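Local coordinates for protein uncharacterized HTH-type transcriptional regulator YydK (Bacillus subtilis subsp. subtilis, PDB 3BWG) that probably binds DNA as a transcription factor of the GntR family, with a winged helix-turn-helix domain joined to a UTRA domain, at residues B[15-18]-B[19-23]; B[153-156]-B[157-161]; B[45-48]-B[49-53]. One frame throughout, in Å; residues are numbered along the deposited sequence.

Contact 1 (B[15-18]-B[19-23])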
ATOM      1  N   GLU B  15       2.328  18.277 -12.934  1.00 44.81           N
ATOM      2  CA  GLU B  15       1.923  16.921 -13.340  1.00 45.82           C
ATOM      3  C   GLU B  15       1.840  16.738 -14.849  1.00 45.84           C
ATOM      4  O   GLU B  15       2.400  15.791 -15.363  1.00 45.18           O
ATOM      5  CB  GLU B  15       0.575  16.566 -12.734  1.00 48.52           C
ATOM      6  CG  GLU B  15       0.684  15.893 -11.379  1.00 52.23           C
ATOM      7  CD  GLU B  15      -0.576  16.031 -10.548  1.00 54.35           C
ATOM      8  OE1 GLU B  15      -1.398  16.946 -10.817  1.00 55.95           O
ATOM      9  OE2 GLU B  15      -0.737  15.220  -9.605  1.00 56.74           O
ATOM     10  N   THR B  16       1.131  17.648 -15.542  1.00 44.77           N
ATOM     11  CA  THR B  16       1.047  17.679 -17.019  1.00 44.81           C
ATOM     12  C   THR B  16       2.417  17.732 -17.697  1.00 45.01           C
ATOM     13  O   THR B  16       2.666  17.016 -18.684  1.00 45.95           O
ATOM     14  CB  THR B  16       0.218  18.909 -17.528  1.00 43.57           C
ATOM     15  OG1 THR B  16      -1.118  18.826 -17.029  1.00 42.74           O
ATOM     16  CG2 THR B  16       0.192  18.989 -19.077  1.00 42.86           C
ATOM     17  N   TYR B  17       3.280  18.606 -17.190  1.00 44.61           N
ATOM     18  CA  TYR B  17       4.660  18.674 -17.642  1.00 45.43           C
ATOM     19  C   TYR B  17       5.385  17.308 -17.527  1.00 46.62           C
ATOM     20  O   TYR B  17       6.140  16.922 -18.425  1.00 45.12           O
ATOM     21  CB  TYR B  17       5.406  19.764 -16.868  1.00 45.36           C
ATOM     22  CG  TYR B  17       6.876  19.834 -17.211  1.00 45.66           C
ATOM     23  CD1 TYR B  17       7.807  18.991 -16.563  1.00 44.84           C
ATOM     24  CD2 TYR B  17       7.342  20.712 -18.214  1.00 45.27           C
ATOM     25  CE1 TYR B  17       9.168  19.036 -16.879  1.00 44.98           C
ATOM     26  CE2 TYR B  17       8.702  20.775 -18.534  1.00 45.27           C
ATOM     27  CZ  TYR B  17       9.610  19.929 -17.866  1.00 45.53           C
ATOM     28  OH  TYR B  17      10.945  19.974 -18.177  1.00 44.85           O
ATOM     29  N   ILE B  18       5.150  16.603 -16.409  1.00 47.54           N
ATOM     30  CA  ILE B  18       5.730  15.278 -16.126  1.00 47.71           C
ATOM     31  C   ILE B  18       5.276  14.233 -17.175  1.00 48.09           C
ATOM     32  O   ILE B  18       6.113  13.535 -17.785  1.00 46.95           O
ATOM     33  CB  ILE B  18       5.392  14.832 -14.654  1.00 47.79           C
ATOM     34  CG1 ILE B  18       6.324  15.506 -13.637  1.00 46.77           C
ATOM     35  CG2 ILE B  18       5.460  13.317 -14.491  1.00 49.76           C
ATOM     36  CD1 ILE B  18       5.874  15.360 -12.147  1.00 46.20           C
ATOM     37  N   GLU B  19       3.952  14.151 -17.365  1.00 48.52           N
ATOM     38  CA  GLU B  19       3.302  13.336 -18.405  1.00 49.68           C
ATOM     39  C   GLU B  19       3.860  13.633 -19.793  1.00 48.17           C
ATOM     40  O   GLU B  19       4.316  12.728 -20.498  1.00 46.66           O
ATOM     41  CB  GLU B  19       1.789  13.604 -18.428  1.00 51.89           C
ATOM     42  CG  GLU B  19       0.912  12.662 -17.610  1.00 55.54           C
ATOM     43  CD  GLU B  19       1.543  12.163 -16.306  1.00 57.95           C
ATOM     44  OE1 GLU B  19       1.549  10.920 -16.136  1.00 59.03           O
ATOM     45  OE2 GLU B  19       2.015  12.981 -15.450  1.00 58.96           O
ATOM     46  N   GLU B  20       3.846  14.910 -20.163  1.00 47.05           N
ATOM     47  CA  GLU B  20       4.174  15.300 -21.536  1.00 47.67           C
ATOM     48  C   GLU B  20       5.617  15.025 -21.870  1.00 47.32           C
ATOM     49  O   GLU B  20       5.925  14.573 -22.966  1.00 47.97           O
ATOM     50  CB  GLU B  20       3.874  16.769 -21.784  1.00 47.24           C
ATOM     51  CG  GLU B  20       2.408  17.065 -21.864  1.00 48.00           C
ATOM     52  CD  GLU B  20       2.155  18.514 -22.194  1.00 48.70           C
ATOM     53  OE1 GLU B  20       1.344  18.749 -23.118  1.00 49.79           O
ATOM     54  OE2 GLU B  20       2.773  19.406 -21.547  1.00 48.47           O
ATOM     55  N   HIS B  21       6.505  15.292 -20.919  1.00 47.08           N
ATOM     56  CA  HIS B  21       7.908  14.988 -21.134  1.00 46.61           C
ATOM     57  C   HIS B  21       8.220  13.526 -20.857  1.00 46.09           C
ATOM     58  O   HIS B  21       9.381  13.119 -20.954  1.00 46.09           O
ATOM     59  CB  HIS B  21       8.798  15.955 -20.363  1.00 46.87           C
ATOM     60  CG  HIS B  21       8.761  17.345 -20.922  1.00 47.36           C
ATOM     61  ND1 HIS B  21       7.700  18.202 -20.709  1.00 47.28           N
ATOM     62  CD2 HIS B  21       9.632  18.010 -21.715  1.00 47.30           C
ATOM     63  CE1 HIS B  21       7.934  19.345 -21.333  1.00 48.24           C
ATOM     64  NE2 HIS B  21       9.098  19.253 -21.953  1.00 47.97           N
ATOM     65  N   GLN B  22       7.171  12.744 -20.562  1.00 45.17           N
ATOM     66  CA  GLN B  22       7.273  11.316 -20.232  1.00 45.99           C
ATOM     67  C   GLN B  22       8.351  11.031 -19.181  1.00 45.01           C
ATOM     68  O   GLN B  22       9.111  10.080 -19.324  1.00 45.83           O
ATOM     69  CB  GLN B  22       7.564  10.473 -21.482  1.00 45.49           C
ATOM     70  CG  GLN B  22       6.465  10.419 -22.524  1.00 46.77           C
ATOM     71  CD  GLN B  22       6.866   9.561 -23.713  1.00 47.17           C
ATOM     72  OE1 GLN B  22       6.837   8.318 -23.635  1.00 48.82           O
ATOM     73  NE2 GLN B  22       7.252  10.203 -24.809  1.00 45.75           N
ATOM     74  N   LEU B  23       8.439  11.873 -18.160  1.00 43.95           N
ATOM     75  CA  LEU B  23       9.440  11.688 -17.105  1.00 43.85           C
ATOM     76  C   LEU B  23       9.169  10.431 -16.261  1.00 43.27           C
ATOM     77  O   LEU B  23       8.025  10.129 -15.928  1.00 44.49           O
ATOM     78  CB  LEU B  23       9.540  12.930 -16.207  1.00 42.44           C
ATOM     79  CG  LEU B  23       9.947  14.258 -16.867  1.00 41.85           C
ATOM     80  CD1 LEU B  23      10.047  15.357 -15.819  1.00 40.77           C
ATOM     81  CD2 LEU B  23      11.264  14.119 -17.656  1.00 41.24           C
TER
HETATM   82  O   HOH W   1       5.540  10.259 -17.228  1.00 49.82           O

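Contact 2 (B[153-156]-B[157-161])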
ATOM      1  N   ASN B 153     -28.909   4.033  -5.250  1.00 39.45           N
ATOM      2  CA  ASN B 153     -29.756   3.465  -6.318  1.00 38.15           C
ATOM      3  C   ASN B 153     -28.944   2.758  -7.377  1.00 38.67           C
ATOM      4  O   ASN B 153     -27.728   2.780  -7.338  1.00 37.89           O
ATOM      5  CB  ASN B 153     -30.719   4.482  -6.946  1.00 35.73           C
ATOM      6  CG  ASN B 153     -30.008   5.623  -7.631  1.00 34.17           C
ATOM      7  OD1 ASN B 153     -28.832   5.541  -7.952  1.00 34.82           O
ATOM      8  ND2 ASN B 153     -30.725   6.707  -7.842  1.00 33.65           N
ATOM      9  N   ASN B 154     -29.628   2.123  -8.320  1.00 39.53           N
ATOM     10  CA  ASN B 154     -28.932   1.402  -9.356  1.00 40.83           C
ATOM     11  C   ASN B 154     -27.870   2.231 -10.070  1.00 40.00           C
ATOM     12  O   ASN B 154     -26.771   1.748 -10.307  1.00 38.57           O
ATOM     13  CB  ASN B 154     -29.915   0.782 -10.341  1.00 42.63           C
ATOM     14  CG  ASN B 154     -29.546  -0.653 -10.668  1.00 46.78           C
ATOM     15  OD1 ASN B 154     -29.104  -0.941 -11.782  1.00 47.43           O
ATOM     16  ND2 ASN B 154     -29.664  -1.564  -9.661  1.00 47.90           N
ATOM     17  N   GLU B 155     -28.198   3.480 -10.396  1.00 39.71           N
ATOM     18  CA  GLU B 155     -27.269   4.348 -11.123  1.00 40.86           C
ATOM     19  C   GLU B 155     -25.944   4.608 -10.374  1.00 40.71           C
ATOM     20  O   GLU B 155     -24.858   4.483 -10.945  1.00 38.86           O
ATOM     21  CB  GLU B 155     -27.945   5.656 -11.533  1.00 40.49           C
ATOM     22  CG  GLU B 155     -26.980   6.657 -12.154  1.00 42.81           C
ATOM     23  CD  GLU B 155     -27.652   7.857 -12.784  1.00 42.98           C
ATOM     24  OE1 GLU B 155     -28.899   7.958 -12.787  1.00 43.39           O
ATOM     25  OE2 GLU B 155     -26.918   8.706 -13.313  1.00 44.57           O
ATOM     26  N   ILE B 156     -26.040   4.967  -9.098  1.00 40.49           N
ATOM     27  CA  ILE B 156     -24.848   5.223  -8.288  1.00 41.07           C
ATOM     28  C   ILE B 156     -23.936   3.980  -8.256  1.00 41.52           C
ATOM     29  O   ILE B 156     -22.734   4.069  -8.486  1.00 42.07           O
ATOM     30  CB  ILE B 156     -25.248   5.652  -6.846  1.00 40.63           C
ATOM     31  CG1 ILE B 156     -25.929   7.029  -6.863  1.00 39.85           C
ATOM     32  CG2 ILE B 156     -24.050   5.650  -5.933  1.00 41.09           C
ATOM     33  CD1 ILE B 156     -26.842   7.294  -5.653  1.00 39.25           C
ATOM     34  N   VAL B 157     -24.541   2.833  -7.958  1.00 41.42           N
ATOM     35  CA  VAL B 157     -23.870   1.546  -7.760  1.00 41.46           C
ATOM     36  C   VAL B 157     -23.339   0.895  -9.075  1.00 43.36           C
ATOM     37  O   VAL B 157     -22.471   0.039  -9.042  1.00 43.41           O
ATOM     38  CB  VAL B 157     -24.838   0.627  -7.004  1.00 42.05           C
ATOM     39  CG1 VAL B 157     -24.517  -0.756  -7.228  1.00 44.12           C
ATOM     40  CG2 VAL B 157     -24.858   0.982  -5.467  1.00 40.51           C
ATOM     41  N   SER B 158     -23.828   1.318 -10.234  1.00 43.18           N
ATOM     42  CA  SER B 158     -23.144   0.942 -11.473  1.00 44.87           C
ATOM     43  C   SER B 158     -22.024   1.900 -11.861  1.00 46.05           C
ATOM     44  O   SER B 158     -21.313   1.649 -12.817  1.00 46.91           O
ATOM     45  CB  SER B 158     -24.092   0.704 -12.632  1.00 43.79           C
ATOM     46  OG  SER B 158     -25.144   1.574 -12.593  1.00 44.18           O
ATOM     47  N   HIS B 159     -21.844   2.976 -11.101  1.00 46.65           N
ATOM     48  CA  HIS B 159     -20.705   3.862 -11.327  1.00 47.73           C
ATOM     49  C   HIS B 159     -19.737   3.913 -10.134  1.00 47.78           C
ATOM     50  O   HIS B 159     -19.393   2.871  -9.580  1.00 47.82           O
ATOM     51  CB  HIS B 159     -21.210   5.224 -11.798  1.00 48.80           C
ATOM     52  CG  HIS B 159     -21.965   5.136 -13.083  1.00 50.75           C
ATOM     53  ND1 HIS B 159     -23.344   5.158 -13.145  1.00 51.47           N
ATOM     54  CD2 HIS B 159     -21.534   4.957 -14.360  1.00 51.02           C
ATOM     55  CE1 HIS B 159     -23.728   5.031 -14.406  1.00 51.59           C
ATOM     56  NE2 HIS B 159     -22.650   4.899 -15.160  1.00 50.24           N
ATOM     57  N   SER B 160     -19.315   5.108  -9.733  1.00 47.98           N
ATOM     58  CA  SER B 160     -18.463   5.285  -8.555  1.00 46.70           C
ATOM     59  C   SER B 160     -19.277   5.623  -7.316  1.00 45.01           C
ATOM     60  O   SER B 160     -19.797   6.741  -7.152  1.00 45.74           O
ATOM     61  CB  SER B 160     -17.394   6.352  -8.795  1.00 48.41           C
ATOM     62  OG  SER B 160     -16.481   6.335  -7.711  1.00 51.79           O
ATOM     63  N   ILE B 161     -19.386   4.653  -6.425  1.00 43.58           N
ATOM     64  CA  ILE B 161     -20.123   4.867  -5.182  1.00 42.87           C
ATOM     65  C   ILE B 161     -19.436   5.974  -4.321  1.00 42.19           C
ATOM     66  O   ILE B 161     -20.104   6.826  -3.771  1.00 40.60           O
ATOM     67  CB  ILE B 161     -20.291   3.493  -4.397  1.00 42.43           C
ATOM     68  CG1 ILE B 161     -21.073   2.492  -5.271  1.00 42.96           C
ATOM     69  CG2 ILE B 161     -20.958   3.695  -3.002  1.00 42.96           C
ATOM     70  CD1 ILE B 161     -21.214   1.104  -4.704  1.00 41.12           C
TER

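Contact 3 (B[45-48]-B[49-53])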
ATOM      1  N   THR B  45       4.678  30.392  -3.270  1.00 35.06           N
ATOM      2  CA  THR B  45       3.629  29.762  -4.060  1.00 33.86           C
ATOM      3  C   THR B  45       4.163  28.456  -4.625  1.00 33.35           C
ATOM      4  O   THR B  45       3.499  27.415  -4.537  1.00 35.16           O
ATOM      5  CB  THR B  45       3.097  30.728  -5.161  1.00 33.25           C
ATOM      6  OG1 THR B  45       2.471  31.846  -4.530  1.00 31.78           O
ATOM      7  CG2 THR B  45       2.055  30.040  -6.059  1.00 33.48           C
ATOM      8  N   ILE B  46       5.385  28.474  -5.153  1.00 33.24           N
ATOM      9  CA  ILE B  46       5.990  27.237  -5.652  1.00 33.62           C
ATOM     10  C   ILE B  46       6.213  26.204  -4.533  1.00 34.62           C
ATOM     11  O   ILE B  46       5.954  25.024  -4.716  1.00 32.74           O
ATOM     12  CB  ILE B  46       7.302  27.473  -6.470  1.00 33.22           C
ATOM     13  CG1 ILE B  46       7.010  28.210  -7.790  1.00 33.44           C
ATOM     14  CG2 ILE B  46       7.993  26.152  -6.782  1.00 32.24           C
ATOM     15  CD1 ILE B  46       6.101  27.419  -8.808  1.00 32.20           C
ATOM     16  N   THR B  47       6.672  26.668  -3.374  1.00 36.84           N
ATOM     17  CA  THR B  47       6.926  25.790  -2.223  1.00 36.99           C
ATOM     18  C   THR B  47       5.658  25.012  -1.796  1.00 37.92           C
ATOM     19  O   THR B  47       5.736  23.823  -1.463  1.00 38.94           O
ATOM     20  CB  THR B  47       7.558  26.602  -1.079  1.00 36.41           C
ATOM     21  OG1 THR B  47       8.844  27.070  -1.508  1.00 35.98           O
ATOM     22  CG2 THR B  47       7.718  25.782   0.154  1.00 35.65           C
ATOM     23  N   LYS B  48       4.503  25.680  -1.848  1.00 38.56           N
ATOM     24  CA  LYS B  48       3.197  25.071  -1.552  1.00 38.71           C
ATOM     25  C   LYS B  48       2.731  24.072  -2.620  1.00 38.88           C
ATOM     26  O   LYS B  48       2.091  23.066  -2.312  1.00 39.14           O
ATOM     27  CB  LYS B  48       2.136  26.171  -1.360  1.00 39.02           C
ATOM     28  CG  LYS B  48       2.344  27.033  -0.120  1.00 38.67           C
ATOM     29  CD  LYS B  48       1.073  27.822   0.232  1.00 39.06           C
ATOM     30  CE  LYS B  48       1.370  29.050   1.100  1.00 39.17           C
ATOM     31  NZ  LYS B  48       0.111  29.613   1.676  1.00 38.95           N
ATOM     32  N   SER B  49       3.039  24.359  -3.879  1.00 39.38           N
ATOM     33  CA  SER B  49       2.767  23.428  -4.973  1.00 39.95           C
ATOM     34  C   SER B  49       3.617  22.165  -4.806  1.00 40.38           C
ATOM     35  O   SER B  49       3.142  21.037  -4.979  1.00 39.37           O
ATOM     36  CB  SER B  49       3.048  24.091  -6.315  1.00 39.87           C
ATOM     37  OG  SER B  49       2.210  25.211  -6.486  1.00 39.79           O
ATOM     38  N   LEU B  50       4.866  22.361  -4.408  1.00 40.71           N
ATOM     39  CA  LEU B  50       5.740  21.236  -4.200  1.00 41.58           C
ATOM     40  C   LEU B  50       5.268  20.365  -3.040  1.00 43.41           C
ATOM     41  O   LEU B  50       5.366  19.144  -3.159  1.00 43.04           O
ATOM     42  CB  LEU B  50       7.206  21.682  -4.083  1.00 40.32           C
ATOM     43  CG  LEU B  50       7.755  22.394  -5.340  1.00 39.06           C
ATOM     44  CD1 LEU B  50       9.138  22.953  -5.080  1.00 39.13           C
ATOM     45  CD2 LEU B  50       7.760  21.487  -6.561  1.00 37.96           C
ATOM     46  N   GLU B  51       4.724  20.949  -1.951  1.00 45.90           N
ATOM     47  CA  GLU B  51       4.229  20.091  -0.824  1.00 48.16           C
ATOM     48  C   GLU B  51       3.064  19.224  -1.263  1.00 48.11           C
ATOM     49  O   GLU B  51       3.061  18.011  -1.017  1.00 48.14           O
ATOM     50  CB  GLU B  51       3.788  20.852   0.422  1.00 50.19           C
ATOM     51  CG  GLU B  51       4.364  22.235   0.621  1.00 53.90           C
ATOM     52  CD  GLU B  51       5.759  22.238   1.243  1.00 55.56           C
ATOM     53  OE1 GLU B  51       5.931  22.915   2.308  1.00 56.12           O
ATOM     54  OE2 GLU B  51       6.669  21.588   0.650  1.00 55.52           O
ATOM     55  N   LEU B  52       2.074  19.848  -1.900  1.00 47.47           N
ATOM     56  CA  LEU B  52       0.933  19.120  -2.435  1.00 48.20           C
ATOM     57  C   LEU B  52       1.354  17.887  -3.237  1.00 47.98           C
ATOM     58  O   LEU B  52       0.894  16.785  -2.953  1.00 47.06           O
ATOM     59  CB  LEU B  52       0.057  20.033  -3.295  1.00 49.36           C
ATOM     60  CG  LEU B  52      -1.263  19.488  -3.865  1.00 49.65           C
ATOM     61  CD1 LEU B  52      -2.110  18.822  -2.771  1.00 49.49           C
ATOM     62  CD2 LEU B  52      -2.029  20.629  -4.534  1.00 49.10           C
ATOM     63  N   LEU B  53       2.209  18.098  -4.241  1.00 47.96           N
ATOM     64  CA  LEU B  53       2.734  17.040  -5.106  1.00 47.62           C
ATOM     65  C   LEU B  53       3.429  15.909  -4.351  1.00 49.06           C
ATOM     66  O   LEU B  53       3.305  14.724  -4.716  1.00 49.82           O
ATOM     67  CB  LEU B  53       3.735  17.650  -6.075  1.00 45.58           C
ATOM     68  CG  LEU B  53       3.393  17.907  -7.537  1.00 44.95           C
ATOM     69  CD1 LEU B  53       1.922  17.663  -7.900  1.00 44.75           C
ATOM     70  CD2 LEU B  53       3.860  19.287  -7.877  1.00 44.19           C
TER

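Contact 1 (B[15-18]-B[19-23])
The rings of Tyr17 and His21 form an offset stack, with centroids 4.1 Å apart and planes turned 28° against each other. His21 ND1 lies over one face of the Tyr17 ring, toward its rim. Tyr17 CZ in turn sits above the centre of the imidazole. The closest approach is 3.2 Å, from Tyr17 CE2 to His21 CE1. Tyr17 O lies at the edge of the imidazole, in its plane, and accepts from His21 ND1 at 3.0 Å on a lone pair. The backbone His21 N gives the same oxygen a second bond. Tyr17 CG is anti to the backbone N (chi1 176°), which swings the phenol along the helix toward His21. Leu23 CD1 meets Tyr17 CE1 obliquely at 3.9 Å.

Helix 6-20 ends in a Schellman motif. Gln22 takes positive phi, its N bonds to Glu19 O, and Leu23 N reaches back to Ile18 O at 2.9 Å. Ile18 and Leu23 both pack on Leu29 and on Val69 of strand 66-69. With Glu20 N donating to Thr16 O at 2.8 Å, three successive carbonyls, of residues 16 to 18, have donors. The imidazole bond implies a proton on ND1 and, with the stack, limits ring rotation.

Contact 2 (B[153-156]-B[157-161])
Ser158 OG donates to Asn154 O at 2.8 Å, and His159 ND1 donates to Glu155 O, also at 2.8 Å. Two side chains at and beyond the last turn of the short helix 154-157 thus turn back onto its carbonyls. Asn154 O is gripped twice, since Ser158 N also bonds to it. The hydroxyl approaches tilted 33° from the carbonyl plane. Glu155 O meets the edge of the imidazole, somewhat out of the ring plane. His159 CG stands beside the backbone N (chi1 -61°), opposite the carbonyl carbon, which carries ND1 back over the helix end.

At the start of the helix, Asn153 is the N-cap. Its OD1 accepts from Ile156 N at 3.1 Å, with an N-H...O angle of 172°. Val157 N bonds to Asn153 O, and His159 N to Ile156 O from above the carbonyl plane. The apolar contact is slight: Ile156 CG2 lies 4.4 Å from Ile161 CG1.

Ser160 is the N-cap of the next helix, 161-167. Val157 packs on Val99 and Leu102 of strand 95-105 and on Val126 of strand 123-132. Arg128 of strand 123-132 bonds to the carbonyls of Val157 and His159. This holds the linker against the six-stranded UTRA sheet.

Contact 3 (B[45-48]-B[49-53])
Ser49 N donates to Thr45 O at 3.2 Å, one turn back along helix 43-55. Ser49, Lys48 and Thr47 are the residues most buried by the contact. Ser49 OG stands beside its backbone N (chi1 -61°), 3.2 Å from the same Thr45 O. It hydrogen-bonds to Tyr7 O of helix 6-20. Lys48 takes part through its backbone: Lys48 O accepts from Leu52 N in a nearly straight bond, 177° at the hydrogen.

Thr47 and Glu51 run side by side and point the same way. Thr47 CG2 comes to 4.0 Å from Glu51 OE1. A chi1 of -23°, close to eclipsed, brings Glu51 CG within 3.0 Å of Thr47 O, a tight contact. The bend at chi2 then turns the carboxylate back, alongside Thr47. Thr47 O also accepts from Glu51 N, while Thr47 OG1 bonds to Lys43 O. On the buried side, the Ile46 and Leu50 side chains cross, with Ile46 CG2 3.8 Å from Leu50 CD1.

Most of the helix lies in the predicted helix-turn-helix motif. Ile46 packs on Leu32, Leu35, Met36 and Phe39 of helix 32-39. Ser49, Leu52 and Leu53 rest on helix 6-20, at Ile10, Ala11 and Ile14 respectively. Leu50 and Leu53 reach Ile59 of strand 59-62. Helix 43-55 is therefore packed against both other helices of the domain and the first strand of its wing.

Along the chain the order is contact 1, contact 3, contact 2. Contacts 1 and 3 both belong to the GntR-type helix-turn-helix domain, on helices 6-20 and 43-55, with centres about 17 Å apart. They touch directly: Glu15 CD packs on Leu53 CD1 at 4.0 Å. One lies at the end of its helix, the other along the probable DNA-recognition helix. Contact 2 is in the UTRA domain, beside the six-stranded sheet. Its centre is about 33 Å from that of contact 1 and 35 Å from that of contact 3. The layout fits a regulator in which a DNA-binding head and a probable effector-binding domain are separate units.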